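Local coordinates for uncharacterized protein AsbF (Bacillus anthracis, PDB 3DX5), which catalyses the manganese-dependent dehydration of 3-dehydroshikimate to 3,4-dihydroxybenzoate, the catechol building block of the siderophore petrobactin, at residues M1-C6 with D247-E253; L174-E178 with A205-F211. All coordinates share one frame. Numbering follows the deposited sequence.

Contact 1: residues M1-C6 with D247-E253. With MN (manganese (II) ion), chain B; DHB (3,4-dihydroxybenzoic acid), chain D.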
# COMPACT_ATOMS: atom_id res chain seq x y z
N MSE A 1 -26.92 8.18 12.80
CA MSE A 1 -25.58 7.98 13.40
C MSE A 1 -24.47 8.79 12.71
O MSE A 1 -24.74 9.56 11.79
CB MSE A 1 -25.24 6.48 13.45
CG MSE A 1 -25.43 5.73 12.15
SE MSE A 1 -24.57 4.05 12.47
CE MSE A 1 -23.25 4.64 13.80
N LYS A 2 -23.25 8.65 13.21
CA LYS A 2 -22.10 9.39 12.69
C LYS A 2 -21.23 8.50 11.83
O LYS A 2 -20.81 7.44 12.27
CB LYS A 2 -21.26 9.95 13.83
CG LYS A 2 -21.83 11.25 14.38
CD LYS A 2 -21.84 11.32 15.88
CE LYS A 2 -20.46 11.29 16.51
NZ LYS A 2 -20.28 10.03 17.24
N TYR A 3 -20.95 8.97 10.63
CA TYR A 3 -20.15 8.21 9.68
C TYR A 3 -18.78 8.84 9.55
O TYR A 3 -18.63 10.09 9.57
CB TYR A 3 -20.82 8.15 8.30
CG TYR A 3 -22.07 7.33 8.38
CD1 TYR A 3 -21.97 5.94 8.47
CD2 TYR A 3 -23.33 7.93 8.42
CE1 TYR A 3 -23.13 5.14 8.62
CE2 TYR A 3 -24.52 7.15 8.55
CZ TYR A 3 -24.38 5.75 8.66
OH TYR A 3 -25.49 4.92 8.81
N SER A 4 -17.79 7.97 9.39
CA SER A 4 -16.46 8.43 9.11
C SER A 4 -15.90 7.81 7.83
O SER A 4 -16.29 6.73 7.40
CB SER A 4 -15.52 8.21 10.31
OG SER A 4 -15.68 6.91 10.85
N LEU A 5 -14.93 8.51 7.27
CA LEU A 5 -14.22 8.08 6.10
C LEU A 5 -12.84 7.54 6.59
O LEU A 5 -12.26 8.14 7.49
CB LEU A 5 -14.05 9.36 5.27
CG LEU A 5 -13.21 9.39 4.05
CD1 LEU A 5 -13.63 10.55 3.20
CD2 LEU A 5 -11.75 9.56 4.49
N CYS A 6 -12.31 6.47 6.02
CA CYS A 6 -10.96 6.00 6.36
C CYS A 6 -9.99 6.43 5.29
O CYS A 6 -10.20 6.12 4.12
CB CYS A 6 -10.84 4.49 6.30
SG CYS A 6 -12.11 3.67 7.09
N ASP A 247 -23.23 6.31 20.32
CA ASP A 247 -22.52 7.53 20.03
C ASP A 247 -21.26 7.31 19.17
O ASP A 247 -20.55 8.26 18.87
CB ASP A 247 -22.17 8.21 21.35
CG ASP A 247 -23.41 8.65 22.13
OD1 ASP A 247 -24.40 9.04 21.50
OD2 ASP A 247 -23.38 8.59 23.37
N HIS A 248 -21.00 6.07 18.76
CA HIS A 248 -19.71 5.71 18.11
C HIS A 248 -19.74 5.94 16.62
O HIS A 248 -20.80 5.86 15.98
CB HIS A 248 -19.32 4.26 18.44
CG HIS A 248 -19.48 3.93 19.89
ND1 HIS A 248 -18.90 4.68 20.90
CD2 HIS A 248 -20.21 2.97 20.51
CE1 HIS A 248 -19.24 4.17 22.08
NE2 HIS A 248 -20.04 3.13 21.87
N PHE A 249 -18.59 6.29 16.08
CA PHE A 249 -18.48 6.47 14.64
C PHE A 249 -18.51 5.11 13.95
O PHE A 249 -17.94 4.12 14.46
CB PHE A 249 -17.17 7.19 14.30
CG PHE A 249 -17.27 8.71 14.39
CD1 PHE A 249 -16.92 9.38 15.59
CD2 PHE A 249 -17.70 9.46 13.30
CE1 PHE A 249 -17.03 10.79 15.68
CE2 PHE A 249 -17.79 10.85 13.36
CZ PHE A 249 -17.46 11.53 14.56
N ALA A 250 -19.11 5.08 12.76
CA ALA A 250 -18.98 3.92 11.89
C ALA A 250 -18.22 4.36 10.68
O ALA A 250 -18.67 5.25 9.96
CB ALA A 250 -20.39 3.37 11.48
N SER A 251 -17.06 3.74 10.43
CA SER A 251 -16.31 4.05 9.21
C SER A 251 -16.81 3.22 8.02
O SER A 251 -17.04 2.02 8.17
CB SER A 251 -14.83 3.71 9.42
OG SER A 251 -14.18 4.80 10.04
N LEU A 252 -16.90 3.85 6.84
CA LEU A 252 -17.20 3.14 5.61
C LEU A 252 -15.86 2.62 5.09
O LEU A 252 -15.15 3.33 4.36
CB LEU A 252 -17.91 4.06 4.57
CG LEU A 252 -19.19 4.73 5.09
CD1 LEU A 252 -19.88 5.52 3.97
CD2 LEU A 252 -20.17 3.68 5.73
N GLU A 253 -15.51 1.40 5.49
CA GLU A 253 -14.19 0.86 5.21
C GLU A 253 -14.14 0.28 3.81
O GLU A 253 -14.18 -0.96 3.64
CB GLU A 253 -13.85 -0.24 6.21
CG GLU A 253 -12.35 -0.57 6.26
CD GLU A 253 -12.04 -1.67 7.27
OE1 GLU A 253 -12.92 -2.54 7.48
OE2 GLU A 253 -10.92 -1.66 7.86
MN MN B . -11.72 -3.33 9.34
C1 DHB D . -7.31 -3.86 7.38
C2 DHB D . -8.58 -3.83 7.95
C3 DHB D . -9.55 -4.75 7.55
O3 DHB D . -10.82 -4.79 8.06
C4 DHB D . -9.19 -5.76 6.55
O4 DHB D . -10.15 -6.64 6.20
C5 DHB D . -7.90 -5.80 6.02
C6 DHB D . -6.97 -4.84 6.44
C DHB D . -6.28 -2.83 7.82
O1 DHB D . -5.12 -2.81 7.41
O2 DHB D . -6.64 -1.88 8.68
O HOH W 1 -23.05 7.32 15.76
O HOH W 2 -13.48 5.38 3.65

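Contact 2: residues L174-E178 with A205-F211. With DHB (3,4-dihydroxybenzoic acid), chain D.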
# COMPACT_ATOMS: atom_id res chain seq x y z
N LEU A 174 -18.57 -7.17 9.03
CA LEU A 174 -18.22 -8.15 8.02
C LEU A 174 -17.42 -9.33 8.62
O LEU A 174 -17.76 -10.50 8.40
CB LEU A 174 -17.40 -7.49 6.88
CG LEU A 174 -17.04 -8.34 5.63
CD1 LEU A 174 -15.88 -9.31 5.97
CD2 LEU A 174 -18.27 -9.06 5.10
N HIS A 175 -16.35 -9.03 9.35
CA HIS A 175 -15.53 -10.08 9.90
C HIS A 175 -16.22 -10.88 10.97
O HIS A 175 -15.96 -12.06 11.13
CB HIS A 175 -14.18 -9.54 10.37
CG HIS A 175 -13.34 -9.05 9.23
ND1 HIS A 175 -13.08 -9.83 8.12
CD2 HIS A 175 -12.77 -7.84 8.99
CE1 HIS A 175 -12.35 -9.14 7.26
NE2 HIS A 175 -12.14 -7.93 7.76
N ILE A 176 -17.11 -10.22 11.70
CA ILE A 176 -17.89 -10.89 12.71
C ILE A 176 -18.82 -11.91 12.02
O ILE A 176 -18.88 -13.07 12.42
CB ILE A 176 -18.65 -9.81 13.56
CG1 ILE A 176 -17.84 -9.53 14.81
CG2 ILE A 176 -20.07 -10.23 13.89
CD1 ILE A 176 -17.63 -10.76 15.73
N TRP A 177 -19.50 -11.47 10.96
CA TRP A 177 -20.37 -12.34 10.16
C TRP A 177 -19.59 -13.54 9.57
O TRP A 177 -20.05 -14.68 9.61
CB TRP A 177 -21.00 -11.50 9.06
CG TRP A 177 -21.86 -12.33 8.17
CD1 TRP A 177 -23.17 -12.66 8.38
CD2 TRP A 177 -21.48 -12.93 6.94
NE1 TRP A 177 -23.62 -13.45 7.35
CE2 TRP A 177 -22.61 -13.62 6.45
CE3 TRP A 177 -20.29 -12.94 6.18
CZ2 TRP A 177 -22.59 -14.32 5.24
CZ3 TRP A 177 -20.28 -13.65 4.98
CH2 TRP A 177 -21.42 -14.33 4.53
N GLU A 178 -18.41 -13.26 9.04
CA GLU A 178 -17.50 -14.26 8.51
C GLU A 178 -17.21 -15.34 9.53
O GLU A 178 -17.12 -16.48 9.17
CB GLU A 178 -16.19 -13.58 8.06
CG GLU A 178 -15.01 -14.50 7.72
CD GLU A 178 -13.83 -13.71 7.12
OE1 GLU A 178 -13.58 -12.55 7.51
OE2 GLU A 178 -13.18 -14.24 6.20
N ALA A 205 -19.90 -15.09 0.39
CA ALA A 205 -18.82 -15.74 1.17
C ALA A 205 -17.67 -16.27 0.30
O ALA A 205 -16.54 -16.32 0.76
CB ALA A 205 -19.37 -16.88 2.10
N ASP A 206 -17.96 -16.64 -0.94
CA ASP A 206 -16.93 -17.10 -1.89
C ASP A 206 -15.78 -16.09 -2.06
O ASP A 206 -14.69 -16.48 -2.41
CB ASP A 206 -17.56 -17.33 -3.27
CG ASP A 206 -18.57 -18.50 -3.28
OD1 ASP A 206 -18.85 -19.13 -2.22
OD2 ASP A 206 -19.08 -18.79 -4.37
N TYR A 207 -16.03 -14.81 -1.82
CA TYR A 207 -15.06 -13.77 -2.07
C TYR A 207 -14.40 -13.22 -0.81
O TYR A 207 -13.69 -12.21 -0.90
CB TYR A 207 -15.69 -12.64 -2.90
CG TYR A 207 -16.17 -13.12 -4.25
CD1 TYR A 207 -15.26 -13.55 -5.22
CD2 TYR A 207 -17.53 -13.19 -4.54
CE1 TYR A 207 -15.70 -14.05 -6.46
CE2 TYR A 207 -17.98 -13.68 -5.79
CZ TYR A 207 -17.05 -14.11 -6.73
OH TYR A 207 -17.47 -14.56 -7.96
N LEU A 208 -14.64 -13.85 0.34
CA LEU A 208 -14.09 -13.30 1.60
C LEU A 208 -12.58 -13.14 1.65
O LEU A 208 -12.10 -12.27 2.36
CB LEU A 208 -14.58 -14.09 2.83
CG LEU A 208 -16.02 -13.76 3.25
CD1 LEU A 208 -16.54 -14.88 4.16
CD2 LEU A 208 -16.14 -12.42 3.94
N HIS A 209 -11.85 -13.96 0.90
CA HIS A 209 -10.39 -13.92 0.87
C HIS A 209 -9.88 -12.59 0.27
O HIS A 209 -8.71 -12.27 0.44
CB HIS A 209 -9.86 -15.10 0.02
CG HIS A 209 -10.47 -15.17 -1.34
ND1 HIS A 209 -9.93 -14.52 -2.43
CD2 HIS A 209 -11.64 -15.72 -1.78
CE1 HIS A 209 -10.71 -14.71 -3.49
NE2 HIS A 209 -11.75 -15.43 -3.12
N VAL A 210 -10.72 -11.80 -0.41
CA VAL A 210 -10.23 -10.50 -0.95
C VAL A 210 -9.89 -9.52 0.18
O VAL A 210 -9.12 -8.58 -0.03
CB VAL A 210 -11.19 -9.82 -1.98
CG1 VAL A 210 -11.38 -10.72 -3.21
CG2 VAL A 210 -12.55 -9.38 -1.30
N PHE A 211 -10.43 -9.78 1.38
CA PHE A 211 -10.05 -8.99 2.54
C PHE A 211 -8.78 -9.42 3.26
O PHE A 211 -8.41 -8.80 4.26
CB PHE A 211 -11.19 -8.88 3.54
CG PHE A 211 -12.39 -8.20 2.96
CD1 PHE A 211 -12.28 -6.94 2.34
CD2 PHE A 211 -13.62 -8.82 2.99
CE1 PHE A 211 -13.40 -6.30 1.80
CE2 PHE A 211 -14.76 -8.19 2.46
CZ PHE A 211 -14.65 -6.94 1.86
C1 DHB D . -7.31 -3.86 7.38
C2 DHB D . -8.58 -3.83 7.95
C3 DHB D . -9.55 -4.75 7.55
O3 DHB D . -10.82 -4.79 8.06
C4 DHB D . -9.19 -5.76 6.55
O4 DHB D . -10.15 -6.64 6.20
C5 DHB D . -7.90 -5.80 6.02
C6 DHB D . -6.97 -4.84 6.44
C DHB D . -6.28 -2.83 7.82
O1 DHB D . -5.12 -2.81 7.41
O2 DHB D . -6.64 -1.88 8.68
O HOH W 3 -11.75 -12.05 5.25

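Contact 1: residues M1-C6 with D247-E253
Two buried serines on adjacent parallel strands are hydrogen-bonded to each other here: S4 OG donates to S251 OG at 2.7 Å, where the two CA atoms are also at their nearest, 4.4 Å. S251 OG is bonded in turn to E33, on the strand along the other side of 2-6, so a polar chain crosses three neighbouring strands. A250 N donates to K2 O (2.9 Å), S4 N to A250 O (2.9 Å) and L252 N to S4 O (3.0 Å), while the strand axes cross at -41°, the kind of twist a closed barrel needs. Beyond both ends of this pairing water takes over: one molecule links K2 N to H248 O, another C6 N to L252 O. On the face with the serines, K2 lies over the F249 ring, its NZ 4.0 Å from the centroid in a cation-pi contact and its CE at 3.9 Å in a CH-pi contact. On the other face Y3 CD1 packs 4.0 Å from L252 CD2, beneath helix 259-272. Just past the strand, E253 grips the manganese with both OE1 and OE2 at 2.4 Å, and OE1 also takes a hydrogen bond from K200; E142, D172 and H198 complete the protein ligands. First strand beside last, with a metal ligand at the C-terminal end, is how a TIM barrel of the xylose isomerase-like family closes.

Contact 2: residues L174-E178 with A205-F211
Apolar packing carries most of this contact, and L208 stands at its middle. Its CD2 lies 3.7 Å from L174 CD1 and its CD1 lies 4.0 Å from W177 CZ3, so one leucine bridges two side chains of helix 173-178. A205 CB meets the far end of the indole at W177 CH2 (4.1 Å), and F211 CD2 approaches L174 CD1 at 3.8 Å. F211 CB also sits 3.9 Å from H175 CE1, at the edge of the imidazole. No direct hydrogen bond joins the segments, but a water lies between E178 OE2 (2.8 Å) and L208 O (2.9 Å), close enough to bond to both. Within 205-211 the backbone follows 3-10 turns, as in F211 N to L208 O at 3.2 Å, which brings L208 and F211 to the same side, facing the helix. Two residues make polar contacts with the ligand. H175 NE2 is hydrogen-bonded to DHB O4 at 2.8 Å and weakly to DHB O3 at 3.4 Å; DHB O4 also makes a weak bond to F211 O, again 3.4 Å. Behind the imidazole, H175 ND1 donates to E178 OE1 at 2.8 Å with a nearly straight geometry. That bond, with ND1 as donor, probably helps to orient the ring so that NE2 faces the catechol oxygens of the product, in keeping with the substrate-binding role of H175.

Along the chain, both halves of contact 2 come between the two strands of contact 1: 2-6 opens the barrel, 174-178 and 205-211 follow much later, and 249-252 closes it. Their centres are 20 Å apart and their nearest atoms about 5 Å, without touching. Contact 1 belongs to the barrel wall, contact 2 to the helix and loop that follow strands 167-172 and 194-202. Strand 194-202 ties them together, pairing with 249-252 and leading into 205-211. They converge on the bound product: contact 1 supplies a metal ligand, contact 2 the histidine on its catechol side and a weak bond to F211 O, so barrel wall, helix and loop each contribute to one active site.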